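Local coordinates for protein flap endonuclease 1 (Desulfurococcus amylolyticus, PDB 3ORY) that probably cleaves the 5' flaps of branched DNA during replication and repair, as a structure-specific nuclease of the XPG/FEN1 family, at residues P89-K101 against L141-L153. Numbering follows the deposited sequence.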
ATOM      1  N   PRO A  89       2.186 -15.222   0.208  1.00 31.51           N
ATOM      2  CA  PRO A  89       2.191 -13.890   0.799  1.00 30.42           C
ATOM      3  C   PRO A  89       2.544 -13.876   2.281  1.00 29.79           C
ATOM      4  O   PRO A  89       2.221 -14.812   3.025  1.00 29.73           O
ATOM      5  CB  PRO A  89       0.748 -13.417   0.585  1.00 30.46           C
ATOM      6  CG  PRO A  89      -0.078 -14.685   0.657  1.00 30.89           C
ATOM      7  CD  PRO A  89       0.846 -15.843   0.268  1.00 31.09           C
ATOM      8  N   VAL A  90       3.214 -12.804   2.693  1.00 29.00           N
ATOM      9  CA  VAL A  90       3.447 -12.514   4.097  1.00 28.20           C
ATOM     10  C   VAL A  90       3.227 -11.010   4.272  1.00 27.33           C
ATOM     11  O   VAL A  90       3.697 -10.205   3.462  1.00 27.49           O
ATOM     12  CB  VAL A  90       4.869 -12.959   4.573  1.00 28.71           C
ATOM     13  CG1 VAL A  90       5.973 -12.458   3.628  1.00 29.49           C
ATOM     14  CG2 VAL A  90       5.141 -12.522   6.031  1.00 27.92           C
ATOM     15  N   TYR A  91       2.481 -10.639   5.300  1.00 25.96           N
ATOM     16  CA  TYR A  91       2.216  -9.234   5.568  1.00 25.45           C
ATOM     17  C   TYR A  91       3.206  -8.718   6.598  1.00 25.02           C
ATOM     18  O   TYR A  91       3.760  -9.493   7.372  1.00 25.77           O
ATOM     19  CB  TYR A  91       0.768  -9.038   6.044  1.00 24.68           C
ATOM     20  CG  TYR A  91      -0.232  -9.165   4.908  1.00 25.55           C
ATOM     21  CD1 TYR A  91      -0.697  -8.036   4.225  1.00 23.85           C
ATOM     22  CD2 TYR A  91      -0.698 -10.415   4.506  1.00 25.37           C
ATOM     23  CE1 TYR A  91      -1.621  -8.157   3.176  1.00 24.27           C
ATOM     24  CE2 TYR A  91      -1.607 -10.545   3.464  1.00 27.56           C
ATOM     25  CZ  TYR A  91      -2.057  -9.416   2.803  1.00 26.55           C
ATOM     26  OH  TYR A  91      -2.954  -9.567   1.781  1.00 27.13           O
ATOM     27  N   VAL A  92       3.457  -7.413   6.581  1.00 24.40           N
ATOM     28  CA  VAL A  92       4.298  -6.798   7.593  1.00 23.46           C
ATOM     29  C   VAL A  92       3.569  -5.595   8.176  1.00 23.37           C
ATOM     30  O   VAL A  92       3.074  -4.739   7.437  1.00 23.67           O
ATOM     31  CB  VAL A  92       5.710  -6.421   7.052  1.00 24.19           C
ATOM     32  CG1 VAL A  92       5.627  -5.542   5.803  1.00 23.35           C
ATOM     33  CG2 VAL A  92       6.568  -5.771   8.161  1.00 22.38           C
ATOM     34  N   PHE A  93       3.494  -5.540   9.505  1.00 22.66           N
ATOM     35  CA  PHE A  93       2.779  -4.467  10.173  1.00 22.21           C
ATOM     36  C   PHE A  93       3.715  -3.555  10.937  1.00 22.12           C
ATOM     37  O   PHE A  93       4.685  -4.012  11.557  1.00 22.49           O
ATOM     38  CB  PHE A  93       1.692  -5.040  11.095  1.00 21.67           C
ATOM     39  CG  PHE A  93       0.539  -5.646  10.346  1.00 23.17           C
ATOM     40  CD1 PHE A  93      -0.443  -4.842   9.790  1.00 23.90           C
ATOM     41  CD2 PHE A  93       0.440  -7.026  10.194  1.00 23.58           C
ATOM     42  CE1 PHE A  93      -1.533  -5.406   9.082  1.00 25.41           C
ATOM     43  CE2 PHE A  93      -0.623  -7.603   9.486  1.00 26.42           C
ATOM     44  CZ  PHE A  93      -1.612  -6.785   8.928  1.00 25.83           C
ATOM     45  N   ASP A  94       3.385  -2.265  10.891  1.00 22.21           N
ATOM     46  CA  ASP A  94       4.184  -1.172  11.432  1.00 22.01           C
ATOM     47  C   ASP A  94       4.314  -1.319  12.936  1.00 22.18           C
ATOM     48  O   ASP A  94       3.433  -1.885  13.589  1.00 22.19           O
ATOM     49  CB  ASP A  94       3.478   0.158  11.101  1.00 21.84           C
ATOM     50  CG  ASP A  94       4.434   1.336  11.030  1.00 22.59           C
ATOM     51  OD1 ASP A  94       4.862   1.680   9.909  1.00 23.00           O
ATOM     52  OD2 ASP A  94       4.755   1.921  12.093  1.00 22.85           O
ATOM     53  N   GLY A  95       5.412  -0.805  13.478  1.00 22.57           N
ATOM     54  CA  GLY A  95       5.632  -0.781  14.920  1.00 23.13           C
ATOM     55  C   GLY A  95       4.756   0.233  15.638  1.00 23.43           C
ATOM     56  O   GLY A  95       4.590   0.158  16.852  1.00 24.31           O
ATOM     57  N   LYS A  96       4.188   1.169  14.890  1.00 23.75           N
ATOM     58  CA  LYS A  96       3.311   2.191  15.472  1.00 24.36           C
ATOM     59  C   LYS A  96       1.866   1.992  15.035  1.00 24.03           C
ATOM     60  O   LYS A  96       1.614   1.524  13.924  1.00 23.59           O
ATOM     61  CB  LYS A  96       3.789   3.605  15.083  1.00 24.71           C
ATOM     62  CG  LYS A  96       5.141   4.020  15.707  1.00 25.97           C
ATOM     63  CD  LYS A  96       5.110   3.851  17.227  1.00 30.40           C
ATOM     64  CE  LYS A  96       6.510   3.948  17.835  1.00 31.94           C
ATOM     65  NZ  LYS A  96       7.118   5.285  17.551  1.00 29.40           N
ATOM     66  N   PRO A  97       0.898   2.356  15.908  1.00 23.82           N
ATOM     67  CA  PRO A  97      -0.500   2.289  15.471  1.00 23.59           C
ATOM     68  C   PRO A  97      -0.770   3.273  14.329  1.00 23.14           C
ATOM     69  O   PRO A  97      -0.076   4.292  14.217  1.00 22.94           O
ATOM     70  CB  PRO A  97      -1.310   2.643  16.737  1.00 23.57           C
ATOM     71  CG  PRO A  97      -0.347   3.128  17.740  1.00 24.77           C
ATOM     72  CD  PRO A  97       1.039   2.745  17.324  1.00 24.22           C
ATOM     73  N   PRO A  98      -1.763   2.975  13.472  1.00 23.06           N
ATOM     74  CA  PRO A  98      -1.994   3.800  12.290  1.00 23.10           C
ATOM     75  C   PRO A  98      -2.406   5.226  12.653  1.00 23.81           C
ATOM     76  O   PRO A  98      -2.147   6.158  11.871  1.00 23.88           O
ATOM     77  CB  PRO A  98      -3.121   3.059  11.558  1.00 23.36           C
ATOM     78  CG  PRO A  98      -3.824   2.290  12.652  1.00 23.85           C
ATOM     79  CD  PRO A  98      -2.725   1.868  13.568  1.00 22.96           C
ATOM     80  N   GLU A  99      -2.999   5.406  13.839  1.00 23.94           N
ATOM     81  CA  GLU A  99      -3.338   6.753  14.334  1.00 24.88           C
ATOM     82  C   GLU A  99      -2.116   7.633  14.545  1.00 25.50           C
ATOM     83  O   GLU A  99      -2.248   8.848  14.673  1.00 26.32           O
ATOM     84  CB  GLU A  99      -4.137   6.698  15.645  1.00 25.04           C
ATOM     85  CG  GLU A  99      -5.495   5.992  15.521  1.00 25.01           C
ATOM     86  CD  GLU A  99      -5.401   4.499  15.794  1.00 26.91           C
ATOM     87  OE1 GLU A  99      -4.287   3.928  15.691  1.00 25.40           O
ATOM     88  OE2 GLU A  99      -6.439   3.890  16.126  1.00 27.09           O
ATOM     89  N   LEU A 100      -0.927   7.032  14.586  1.00 25.03           N
ATOM     90  CA  LEU A 100       0.279   7.790  14.884  1.00 25.31           C
ATOM     91  C   LEU A 100       1.266   7.770  13.721  1.00 25.44           C
ATOM     92  O   LEU A 100       2.449   8.030  13.908  1.00 26.43           O
ATOM     93  CB  LEU A 100       0.932   7.269  16.176  1.00 25.32           C
ATOM     94  CG  LEU A 100       0.034   7.289  17.421  1.00 26.17           C
ATOM     95  CD1 LEU A 100       0.774   6.681  18.611  1.00 27.38           C
ATOM     96  CD2 LEU A 100      -0.455   8.716  17.736  1.00 26.08           C
ATOM     97  N   LYS A 101       0.766   7.466  12.523  1.00 24.61           N
ATOM     98  CA  LYS A 101       1.570   7.474  11.307  1.00 24.24           C
ATOM     99  C   LYS A 101       1.395   8.829  10.632  1.00 24.88           C
ATOM    100  O   LYS A 101       0.380   9.070   9.962  1.00 25.07           O
ATOM    101  CB  LYS A 101       1.112   6.354  10.370  1.00 24.17           C
ATOM    102  CG  LYS A 101       1.453   4.940  10.876  1.00 24.65           C
ATOM    103  CD  LYS A 101       2.959   4.719  10.802  1.00 27.06           C
ATOM    104  CE  LYS A 101       3.424   4.494   9.371  1.00 29.00           C
ATOM    105  NZ  LYS A 101       4.921   4.462   9.360  1.00 32.54           N
ATOM    106  N   LEU A 141      -8.011   4.247   9.125  1.00 29.16           N
ATOM    107  CA  LEU A 141      -7.528   2.962   9.640  1.00 27.03           C
ATOM    108  C   LEU A 141      -7.229   3.114  11.125  1.00 26.60           C
ATOM    109  O   LEU A 141      -6.430   3.960  11.510  1.00 25.57           O
ATOM    110  CB  LEU A 141      -6.268   2.505   8.890  1.00 26.81           C
ATOM    111  CG  LEU A 141      -5.667   1.159   9.320  1.00 24.97           C
ATOM    112  CD1 LEU A 141      -6.667   0.021   9.056  1.00 23.22           C
ATOM    113  CD2 LEU A 141      -4.347   0.916   8.598  1.00 23.94           C
ATOM    114  N   THR A 142      -7.868   2.292  11.954  1.00 26.22           N
ATOM    115  CA  THR A 142      -7.653   2.346  13.400  1.00 26.50           C
ATOM    116  C   THR A 142      -6.877   1.128  13.893  1.00 26.58           C
ATOM    117  O   THR A 142      -6.778   0.116  13.200  1.00 26.60           O
ATOM    118  CB  THR A 142      -8.973   2.377  14.179  1.00 26.53           C
ATOM    119  OG1 THR A 142      -9.554   1.071  14.141  1.00 26.53           O
ATOM    120  CG2 THR A 142      -9.953   3.415  13.597  1.00 27.74           C
ATOM    121  N   GLU A 143      -6.339   1.237  15.100  1.00 27.24           N
ATOM    122  CA  GLU A 143      -5.638   0.132  15.743  1.00 28.00           C
ATOM    123  C   GLU A 143      -6.516  -1.129  15.888  1.00 28.42           C
ATOM    124  O   GLU A 143      -6.037  -2.238  15.681  1.00 28.13           O
ATOM    125  CB  GLU A 143      -5.045   0.606  17.089  1.00 28.48           C
ATOM    126  CG  GLU A 143      -4.309  -0.464  17.922  1.00 30.14           C
ATOM    127  CD  GLU A 143      -3.151  -1.145  17.189  1.00 31.17           C
ATOM    128  OE1 GLU A 143      -2.595  -0.584  16.202  1.00 30.19           O
ATOM    129  OE2 GLU A 143      -2.808  -2.272  17.612  1.00 32.80           O
ATOM    130  N   GLU A 144      -7.800  -0.957  16.217  1.00 28.67           N
ATOM    131  CA  GLU A 144      -8.730  -2.092  16.301  1.00 29.70           C
ATOM    132  C   GLU A 144      -8.877  -2.816  14.954  1.00 28.88           C
ATOM    133  O   GLU A 144      -8.914  -4.052  14.912  1.00 28.45           O
ATOM    134  CB  GLU A 144     -10.112  -1.661  16.853  1.00 30.83           C
ATOM    135  CG  GLU A 144     -11.215  -2.744  16.742  1.00 35.86           C
ATOM    136  CD  GLU A 144     -12.571  -2.320  17.335  1.00 42.23           C
ATOM    137  OE1 GLU A 144     -12.831  -1.106  17.488  1.00 45.69           O
ATOM    138  OE2 GLU A 144     -13.390  -3.212  17.648  1.00 45.72           O
ATOM    139  N   MET A 145      -8.938  -2.060  13.858  1.00 28.05           N
ATOM    140  CA  MET A 145      -9.013  -2.666  12.525  1.00 27.63           C
ATOM    141  C   MET A 145      -7.728  -3.441  12.187  1.00 27.14           C
ATOM    142  O   MET A 145      -7.783  -4.506  11.563  1.00 26.50           O
ATOM    143  CB  MET A 145      -9.298  -1.611  11.461  1.00 27.97           C
ATOM    144  CG  MET A 145     -10.673  -0.949  11.617  1.00 30.62           C
ATOM    145  SD  MET A 145     -10.767   0.695  10.856  1.00 37.50           S
ATOM    146  CE  MET A 145     -10.548   0.271   9.153  1.00 31.27           C
ATOM    147  N   VAL A 146      -6.583  -2.908  12.624  1.00 25.90           N
ATOM    148  CA  VAL A 146      -5.298  -3.597  12.457  1.00 25.49           C
ATOM    149  C   VAL A 146      -5.286  -4.909  13.261  1.00 26.07           C
ATOM    150  O   VAL A 146      -4.889  -5.958  12.753  1.00 25.53           O
ATOM    151  CB  VAL A 146      -4.102  -2.678  12.833  1.00 24.89           C
ATOM    152  CG1 VAL A 146      -2.779  -3.468  12.857  1.00 22.11           C
ATOM    153  CG2 VAL A 146      -4.017  -1.494  11.848  1.00 23.65           C
ATOM    154  N   ARG A 147      -5.725  -4.835  14.515  1.00 27.01           N
ATOM    155  CA  ARG A 147      -5.862  -6.023  15.354  1.00 28.16           C
ATOM    156  C   ARG A 147      -6.722  -7.089  14.673  1.00 28.09           C
ATOM    157  O   ARG A 147      -6.331  -8.251  14.620  1.00 27.94           O
ATOM    158  CB  ARG A 147      -6.462  -5.634  16.713  1.00 29.14           C
ATOM    159  CG  ARG A 147      -6.720  -6.778  17.687  1.00 33.29           C
ATOM    160  CD  ARG A 147      -6.925  -6.231  19.122  1.00 40.12           C
ATOM    161  NE  ARG A 147      -5.767  -5.435  19.565  1.00 45.18           N
ATOM    162  CZ  ARG A 147      -5.776  -4.117  19.784  1.00 47.07           C
ATOM    163  NH1 ARG A 147      -6.896  -3.411  19.627  1.00 47.81           N
ATOM    164  NH2 ARG A 147      -4.659  -3.502  20.176  1.00 46.71           N
ATOM    165  N   ASP A 148      -7.887  -6.696  14.159  1.00 27.77           N
ATOM    166  CA  ASP A 148      -8.776  -7.642  13.469  1.00 28.69           C
ATOM    167  C   ASP A 148      -8.139  -8.238  12.221  1.00 27.82           C
ATOM    168  O   ASP A 148      -8.299  -9.430  11.948  1.00 27.42           O
ATOM    169  CB  ASP A 148     -10.126  -6.988  13.134  1.00 29.55           C
ATOM    170  CG  ASP A 148     -10.945  -6.672  14.388  1.00 32.97           C
ATOM    171  OD1 ASP A 148     -10.660  -7.266  15.454  1.00 36.10           O
ATOM    172  OD2 ASP A 148     -11.850  -5.814  14.317  1.00 35.48           O
ATOM    173  N   ALA A 149      -7.398  -7.411  11.482  1.00 27.02           N
ATOM    174  CA  ALA A 149      -6.679  -7.865  10.294  1.00 26.73           C
ATOM    175  C   ALA A 149      -5.652  -8.941  10.647  1.00 26.72           C
ATOM    176  O   ALA A 149      -5.549  -9.959   9.955  1.00 26.47           O
ATOM    177  CB  ALA A 149      -5.993  -6.682   9.585  1.00 26.72           C
ATOM    178  N   LYS A 150      -4.902  -8.709  11.725  1.00 26.18           N
ATOM    179  CA  LYS A 150      -3.936  -9.692  12.213  1.00 26.32           C
ATOM    180  C   LYS A 150      -4.648 -10.993  12.618  1.00 26.66           C
ATOM    181  O   LYS A 150      -4.193 -12.073  12.256  1.00 27.01           O
ATOM    182  CB  LYS A 150      -3.119  -9.135  13.383  1.00 25.86           C
ATOM    183  CG  LYS A 150      -2.113  -8.048  12.981  1.00 25.28           C
ATOM    184  CD  LYS A 150      -1.528  -7.343  14.211  1.00 26.66           C
ATOM    185  CE  LYS A 150      -0.500  -6.308  13.763  1.00 27.55           C
ATOM    186  NZ  LYS A 150       0.045  -5.547  14.929  1.00 28.74           N
ATOM    187  N   SER A 151      -5.757 -10.880  13.348  1.00 26.44           N
ATOM    188  CA  SER A 151      -6.544 -12.057  13.745  1.00 27.17           C
ATOM    189  C   SER A 151      -7.045 -12.835  12.537  1.00 26.87           C
ATOM    190  O   SER A 151      -7.026 -14.066  12.542  1.00 27.49           O
ATOM    191  CB  SER A 151      -7.739 -11.662  14.618  1.00 27.38           C
ATOM    192  OG  SER A 151      -7.297 -11.109  15.847  1.00 30.09           O
ATOM    193  N   LEU A 152      -7.507 -12.125  11.511  1.00 26.56           N
ATOM    194  CA  LEU A 152      -7.992 -12.789  10.297  1.00 27.28           C
ATOM    195  C   LEU A 152      -6.873 -13.573   9.591  1.00 27.27           C
ATOM    196  O   LEU A 152      -7.068 -14.723   9.184  1.00 27.77           O
ATOM    197  CB  LEU A 152      -8.646 -11.786   9.336  1.00 27.15           C
ATOM    198  CG  LEU A 152      -9.111 -12.364   7.989  1.00 28.45           C
ATOM    199  CD1 LEU A 152     -10.219 -13.441   8.176  1.00 29.31           C
ATOM    200  CD2 LEU A 152      -9.578 -11.254   7.053  1.00 27.87           C
ATOM    201  N   LEU A 153      -5.705 -12.945   9.445  1.00 26.78           N
ATOM    202  CA  LEU A 153      -4.562 -13.610   8.824  1.00 26.78           C
ATOM    203  C   LEU A 153      -4.159 -14.864   9.596  1.00 27.57           C
ATOM    204  O   LEU A 153      -3.906 -15.906   8.977  1.00 27.46           O
ATOM    205  CB  LEU A 153      -3.379 -12.643   8.641  1.00 26.48           C
ATOM    206  CG  LEU A 153      -3.665 -11.455   7.706  1.00 25.13           C
ATOM    207  CD1 LEU A 153      -2.576 -10.384   7.820  1.00 25.96           C
ATOM    208  CD2 LEU A 153      -3.842 -11.891   6.245  1.00 23.51           C
TER
HETATM  209  O   HOH W   1       0.848  -2.941  13.723  1.00 31.01           O
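The aliphatic chain of Lys150 lies over one face of the Phe93 ring: CG sits 4.1 Å from the ring centroid, a CH-pi contact. Extended beyond CG, the lysine carries CE to 3.6 Å from Phe93 CG and NZ on to a water, which accepts from NZ and donates to Asp94 O; NZ also hydrogen-bonds Gln162 OE1. Leu153 CD1 meets the same ring at its edge, in plane, 3.8 Å from CE2, and also touches the Tyr91 ring. Val146 CG1 approaches Phe93 CD1 obliquely at 4.1 Å, and Ala149 CB lies near CZ. With an alanine at Phe93, Lys150's aliphatic chain would probably lose the face it lies over, and a gap would open between the strand and Val146, Ala149 and Leu153. Strand 89-93, paired in parallel with strand 37-41, and helix 143-153, which runs back over it at 155°, form an alpha/beta layer consistent with the PIN-like nuclease core. Past the strand, Pro98 wedges its ring against the helix start, CG 3.9 Å from Val146 CG2 and 3.3 Å from Leu141 O. Glu99, bent at chi2 (90°), turns OE2 back to accept from Glu143 N at 2.8 Å and 167°, on the syn side but tilted out of the carboxylate plane. Thr142, the N-cap, accepts from Met145 N through OG1 at 3.2 Å, in a capping box.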